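Local coordinates for protein (R)-2-hydroxyglutaryl-CoA dehydratase activating ATPase (PDB 1HUX) that hydrolyses ATP slowly to drive electron transfer that activates (R)-2-hydroxyglutaryl-CoA dehydratase in glutamate fermentation, as a homodimer sharing one [4Fe-4S] cluster, at residues 4-9 against 60-65; 12-17 against 29-34. One frame throughout, in Å; residues are numbered along the deposited sequence.

Contact 1 of 2, residues 4-9 against 60-65; sequences YTLGID and AFTLAT
With CG anti to its backbone N (chi1 178°), Leu6 runs alongside Thr62, whose chi1 of -71° sets OG1 beside the backbone N. The two side chains point the same way, and Leu6 CD2 meets both branches of the threonine, 3.7 Å from Thr62 OG1 and 3.8 Å from Thr62 CG2. Ile8 reaches the same methyl from further along its strand: its CD1 lies 3.7 Å from Thr62 CG2, and the two side chains cross obliquely. Next along the ladder, Ile8 CB and Ala64 CB lie next to each other on this face, 4.3 Å apart, an apolar contact. Leu6, Ile8, Thr62 and Ala64 thus share one face of a parallel ladder. Leu6 and Ile8 each use both backbone polar groups: Leu6 N donates to Phe61 O at 3.1 Å, Leu6 O accepts from Leu63 N at 2.9 Å, and Ile8 N and O pair likewise with Leu63 O and Thr65 N. This is the parallel join within the five-stranded mixed sheet of one actin-fold domain, strand order 3-2-1-4-5, where 4-10 is the first and central strand. On the opposite face Leu63 packs against Tyr253 of helix 245-257, and Thr5 touches the same helix. At the C-terminal end of the pair, Asp9 passes Thr65 at a slant, its OD2 3.8 Å from Thr65 CG2. Thr65 OG1 is hydrogen-bonded to Met80 O of the adjoining strand 78-80.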
loop_
_atom_site.group_PDB
_atom_site.type_symbol
_atom_site.label_atom_id
_atom_site.label_comp_id
_atom_site.label_asym_id
_atom_site.label_seq_id
_atom_site.Cartn_x
_atom_site.Cartn_y
_atom_site.Cartn_z
ATOM N N TYR A 4 -20.296 29.532 25.973
ATOM C CA TYR A 4 -19.056 29.017 25.400
ATOM C C TYR A 4 -19.061 27.510 25.326
ATOM O O TYR A 4 -19.444 26.841 26.287
ATOM C CB TYR A 4 -17.848 29.481 26.225
ATOM C CG TYR A 4 -17.623 30.975 26.210
ATOM C CD1 TYR A 4 -18.423 31.828 26.960
ATOM C CD2 TYR A 4 -16.622 31.532 25.429
ATOM C CE1 TYR A 4 -18.231 33.205 26.931
ATOM C CE2 TYR A 4 -16.413 32.903 25.387
ATOM C CZ TYR A 4 -17.217 33.738 26.134
ATOM O OH TYR A 4 -16.999 35.107 26.058
ATOM N N THR A 5 -18.634 26.982 24.180
ATOM C CA THR A 5 -18.591 25.530 23.971
ATOM C C THR A 5 -17.235 25.057 23.494
ATOM O O THR A 5 -16.441 25.812 22.918
ATOM C CB THR A 5 -19.662 25.040 22.946
ATOM O OG1 THR A 5 -19.924 26.081 21.990
ATOM C CG2 THR A 5 -20.960 24.638 23.672
ATOM N N LEU A 6 -16.989 23.780 23.722
ATOM C CA LEU A 6 -15.721 23.201 23.369
ATOM C C LEU A 6 -15.832 22.036 22.394
ATOM O O LEU A 6 -16.490 21.024 22.679
ATOM C CB LEU A 6 -15.003 22.740 24.651
ATOM C CG LEU A 6 -13.654 22.055 24.456
ATOM C CD1 LEU A 6 -12.654 23.067 23.948
ATOM C CD2 LEU A 6 -13.201 21.439 25.748
ATOM N N GLY A 7 -15.172 22.203 21.245
ATOM C CA GLY A 7 -15.122 21.167 20.229
ATOM C C GLY A 7 -13.736 20.537 20.278
ATOM O O GLY A 7 -12.721 21.248 20.247
ATOM N N ILE A 8 -13.692 19.209 20.367
ATOM C CA ILE A 8 -12.429 18.484 20.434
ATOM C C ILE A 8 -12.366 17.380 19.383
ATOM O O ILE A 8 -13.123 16.401 19.431
ATOM C CB ILE A 8 -12.213 17.831 21.823
ATOM C CG1 ILE A 8 -12.430 18.862 22.922
ATOM C CG2 ILE A 8 -10.790 17.283 21.938
ATOM C CD1 ILE A 8 -12.468 18.251 24.311
ATOM N N ASP A 9 -11.444 17.552 18.439
ATOM C CA ASP A 9 -11.225 16.589 17.362
ATOM C C ASP A 9 -9.927 15.834 17.613
ATOM O O ASP A 9 -8.853 16.324 17.278
ATOM C CB ASP A 9 -11.128 17.334 16.027
ATOM C CG ASP A 9 -11.037 16.397 14.837
ATOM O OD1 ASP A 9 -10.769 16.887 13.718
ATOM O OD2 ASP A 9 -11.246 15.171 15.024
ATOM N N ALA A 60 -20.025 25.461 28.414
ATOM C CA ALA A 60 -21.426 25.053 28.547
ATOM C C ALA A 60 -21.600 23.573 28.180
ATOM O O ALA A 60 -22.260 22.802 28.883
ATOM C CB ALA A 60 -22.281 25.916 27.657
ATOM N N PHE A 61 -20.994 23.175 27.072
ATOM C CA PHE A 61 -21.082 21.792 26.637
ATOM C C PHE A 61 -19.767 21.432 25.942
ATOM O O PHE A 61 -19.143 22.272 25.285
ATOM C CB PHE A 61 -22.270 21.621 25.677
ATOM C CG PHE A 61 -22.713 20.197 25.503
ATOM C CD1 PHE A 61 -23.540 19.602 26.438
ATOM C CD2 PHE A 61 -22.303 19.446 24.402
ATOM C CE1 PHE A 61 -23.970 18.273 26.293
ATOM C CE2 PHE A 61 -22.721 18.102 24.238
ATOM C CZ PHE A 61 -23.559 17.520 25.189
ATOM N N THR A 62 -19.338 20.189 26.107
ATOM C CA THR A 62 -18.110 19.741 25.483
ATOM C C THR A 62 -18.422 18.528 24.617
ATOM O O THR A 62 -19.046 17.561 25.066
ATOM C CB THR A 62 -17.022 19.390 26.548
ATOM O OG1 THR A 62 -16.560 20.598 27.167
ATOM C CG2 THR A 62 -15.834 18.672 25.907
ATOM N N LEU A 63 -17.979 18.596 23.367
ATOM C CA LEU A 63 -18.220 17.528 22.428
ATOM C C LEU A 63 -16.925 17.080 21.775
ATOM O O LEU A 63 -16.204 17.885 21.189
ATOM C CB LEU A 63 -19.207 18.009 21.366
ATOM C CG LEU A 63 -20.313 17.011 21.040
ATOM C CD1 LEU A 63 -21.399 17.757 20.270
ATOM C CD2 LEU A 63 -19.757 15.816 20.257
ATOM N N ALA A 64 -16.643 15.789 21.874
ATOM C CA ALA A 64 -15.436 15.228 21.297
ATOM C C ALA A 64 -15.726 14.377 20.072
ATOM O O ALA A 64 -16.754 13.709 19.998
ATOM C CB ALA A 64 -14.704 14.396 22.338
ATOM N N THR A 65 -14.795 14.400 19.121
ATOM C CA THR A 65 -14.908 13.636 17.883
ATOM C C THR A 65 -13.514 13.205 17.438
ATOM O O THR A 65 -12.512 13.648 17.996
ATOM C CB THR A 65 -15.539 14.499 16.761
ATOM O OG1 THR A 65 -15.609 13.741 15.546
ATOM C CG2 THR A 65 -14.712 15.763 16.528
#

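Contact 2 of 2, residues 12-17 against 29-34; sequences STASKC and KSLVAV. With ADP (adenosine-5'-diphosphate), chain D.
Strands 14-17 and 29-33 run antiparallel at 170°, with Ser15-Val32 and Cys17-Ser30 as hydrogen-bonded pairs and Lys16-Leu31 as a non-hydrogen-bonded pair between them. They form the beta hairpin of the actin-fold nucleotide site, whose residues 12-16 bind ATP. Lys16 and Leu31 lie side by side and point the same way, Lys16 CG and CD packing on Leu31 CD1 (CG to CD1 3.6 Å), before bends at chi2 and chi3 carry the lysine off toward the ADP. Its NZ sits 2.6 Å from ADP O2B and is hydrogen-bonded to ADP O1A at 3.2 Å, touching both phosphates. NZ also donates to Ala14 O at 3.0 Å, coming from above the carbonyl plane, 74° out of it. A leucine in place of Lys16 would probably leave the diphosphate without this positive partner and Ala14 O without its side-chain donor. On the other face Cys17 CB meets Ser30 OG, which is bonded to Ser44 O of helix 40-52. Val34 CG2 packs against Ala14 C at the strand's start, while Val34 N donates to Thr13 O at 2.9 Å. Just before the strand, O3B of the beta-phosphate takes hydrogen bonds from Ser12 OG and, at 2.7 Å, from Thr13 N.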
loop_
_atom_site.group_PDB
_atom_site.type_symbol
_atom_site.label_atom_id
_atom_site.label_comp_id
_atom_site.label_asym_id
_atom_site.label_seq_id
_atom_site.Cartn_x
_atom_site.Cartn_y
_atom_site.Cartn_z
ATOM N N SER A 12 -5.602 10.773 14.645
ATOM C CA SER A 12 -4.515 9.807 14.830
ATOM C C SER A 12 -3.144 10.505 14.817
ATOM O O SER A 12 -2.166 10.012 15.380
ATOM C CB SER A 12 -4.569 8.754 13.722
ATOM O OG SER A 12 -4.447 9.372 12.450
ATOM N N THR A 13 -3.096 11.668 14.180
ATOM C CA THR A 13 -1.880 12.459 14.059
ATOM C C THR A 13 -1.836 13.594 15.069
ATOM O O THR A 13 -0.817 13.848 15.705
ATOM C CB THR A 13 -1.783 13.069 12.629
ATOM O OG1 THR A 13 -1.378 12.047 11.721
ATOM C CG2 THR A 13 -0.802 14.242 12.564
ATOM N N ALA A 14 -2.950 14.291 15.205
ATOM C CA ALA A 14 -2.984 15.411 16.115
ATOM C C ALA A 14 -4.336 15.537 16.766
ATOM O O ALA A 14 -5.289 14.871 16.377
ATOM C CB ALA A 14 -2.659 16.680 15.361
ATOM N N SER A 15 -4.405 16.407 17.763
ATOM C CA SER A 15 -5.639 16.662 18.480
ATOM C C SER A 15 -5.877 18.157 18.336
ATOM O O SER A 15 -5.029 18.969 18.733
ATOM C CB SER A 15 -5.473 16.273 19.948
ATOM O OG SER A 15 -6.719 16.190 20.594
ATOM N N LYS A 16 -7.007 18.519 17.728
ATOM C CA LYS A 16 -7.352 19.930 17.523
ATOM C C LYS A 16 -8.502 20.301 18.448
ATOM O O LYS A 16 -9.339 19.451 18.793
ATOM C CB LYS A 16 -7.762 20.203 16.064
ATOM C CG LYS A 16 -6.626 20.198 15.006
ATOM C CD LYS A 16 -6.066 18.807 14.759
ATOM C CE LYS A 16 -7.131 17.816 14.316
ATOM N NZ LYS A 16 -6.570 16.435 14.218
ATOM N N CYS A 17 -8.532 21.570 18.852
ATOM C CA CYS A 17 -9.562 22.068 19.743
ATOM C C CYS A 17 -10.098 23.401 19.306
ATOM O O CYS A 17 -9.366 24.264 18.797
ATOM C CB CYS A 17 -9.029 22.217 21.163
ATOM S SG CYS A 17 -8.984 20.706 22.137
ATOM N N LYS A 29 -8.426 28.311 19.487
ATOM C CA LYS A 29 -8.214 26.969 18.947
ATOM C C LYS A 29 -6.848 26.484 19.369
ATOM O O LYS A 29 -6.015 27.272 19.801
ATOM C CB LYS A 29 -8.269 26.986 17.419
ATOM C CG LYS A 29 -7.228 27.885 16.763
ATOM C CD LYS A 29 -7.014 27.479 15.329
ATOM C CE LYS A 29 -6.108 28.439 14.616
ATOM N NZ LYS A 29 -6.818 29.739 14.485
ATOM N N SER A 30 -6.614 25.189 19.234
ATOM C CA SER A 30 -5.319 24.649 19.589
ATOM C C SER A 30 -5.046 23.360 18.806
ATOM O O SER A 30 -5.966 22.747 18.248
ATOM C CB SER A 30 -5.253 24.414 21.107
ATOM O OG SER A 30 -5.862 23.194 21.498
ATOM N N LEU A 31 -3.778 22.959 18.761
ATOM C CA LEU A 31 -3.376 21.762 18.041
ATOM C C LEU A 31 -2.157 21.149 18.713
ATOM O O LEU A 31 -1.146 21.819 18.901
ATOM C CB LEU A 31 -3.055 22.141 16.591
ATOM C CG LEU A 31 -2.477 21.107 15.623
ATOM C CD1 LEU A 31 -3.114 19.740 15.768
ATOM C CD2 LEU A 31 -2.695 21.632 14.247
ATOM N N VAL A 32 -2.255 19.874 19.063
ATOM C CA VAL A 32 -1.167 19.188 19.738
ATOM C C VAL A 32 -0.901 17.818 19.134
ATOM O O VAL A 32 -1.820 17.003 19.003
ATOM C CB VAL A 32 -1.486 19.005 21.240
ATOM C CG1 VAL A 32 -0.432 18.099 21.901
ATOM C CG2 VAL A 32 -1.554 20.357 21.922
ATOM N N ALA A 33 0.361 17.548 18.804
ATOM C CA ALA A 33 0.707 16.269 18.202
ATOM C C ALA A 33 0.276 15.115 19.084
ATOM O O ALA A 33 0.149 15.243 20.292
ATOM C CB ALA A 33 2.192 16.198 17.905
ATOM N N VAL A 34 -0.030 13.998 18.463
ATOM C CA VAL A 34 -0.478 12.870 19.222
ATOM C C VAL A 34 0.613 11.842 19.232
ATOM O O VAL A 34 0.889 11.215 18.216
ATOM C CB VAL A 34 -1.761 12.284 18.608
ATOM C CG1 VAL A 34 -2.109 10.966 19.291
ATOM C CG2 VAL A 34 -2.914 13.310 18.736
HETATM P PB ADP D . -5.879 13.236 11.904
HETATM O O1B ADP D . -6.904 12.950 10.843
HETATM O O2B ADP D . -6.391 14.109 13.091
HETATM O O3B ADP D . -5.114 12.009 12.367
HETATM P PA ADP D . -4.928 15.580 10.657
HETATM O O1A ADP D . -4.640 16.608 11.719
HETATM O O2A ADP D . -6.116 15.763 9.821
HETATM O O3A ADP D . -4.867 14.130 11.316
HETATM O "O5'" ADP D . -3.639 15.396 9.796
HETATM C "C5'" ADP D . -3.238 16.396 9.021
HETATM C "C4'" ADP D . -2.246 15.991 7.997
HETATM O "O4'" ADP D . -1.735 17.190 7.339
HETATM C "C3'" ADP D . -0.933 15.142 8.427
HETATM O "O3'" ADP D . -0.538 14.209 7.391
HETATM C "C2'" ADP D . 0.015 16.301 8.668
HETATM O "O2'" ADP D . 1.454 16.042 8.570
HETATM C "C1'" ADP D . -0.411 17.263 7.566
HETATM N N9 ADP D . 0.111 18.646 7.650
HETATM C C8 ADP D . 0.106 19.402 8.750
HETATM N N7 ADP D . 0.602 20.550 8.556
HETATM C C5 ADP D . 0.973 20.554 7.217
HETATM C C6 ADP D . 1.566 21.527 6.343
HETATM N N6 ADP D . 1.930 22.773 6.763
HETATM N N1 ADP D . 1.774 21.175 5.041
HETATM C C2 ADP D . 1.426 19.947 4.626
HETATM N N3 ADP D . 0.860 18.974 5.367
HETATM C C4 ADP D . 0.662 19.348 6.658
#

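Overall arrangement
The hairpin of contact 2 lies, in sequence, between the two strands that contact 1 pairs, and the centres of the contacts are 14 Å apart in one sheet. Strand 4-10 joins them: it pairs in parallel with 61-65 and antiparallel with 14-21, which in turn pairs with 25-33, an outermost strand of the sheet within this chain. The seam between the contacts includes a probable hydrogen bond from Asp9 N to Lys16 O at 2.9 Å, and Ile8 CG2 packs on Cys17 SG at 3.9 Å. The C-terminal end of 4-9 also approaches the nucleotide pocket, with the Asp9 side chain about 5 Å from ADP at nearest atoms, whereas 12-17 binds the phosphates directly. Gln243, outside both contacts, contributes another hydrogen bond to ADP.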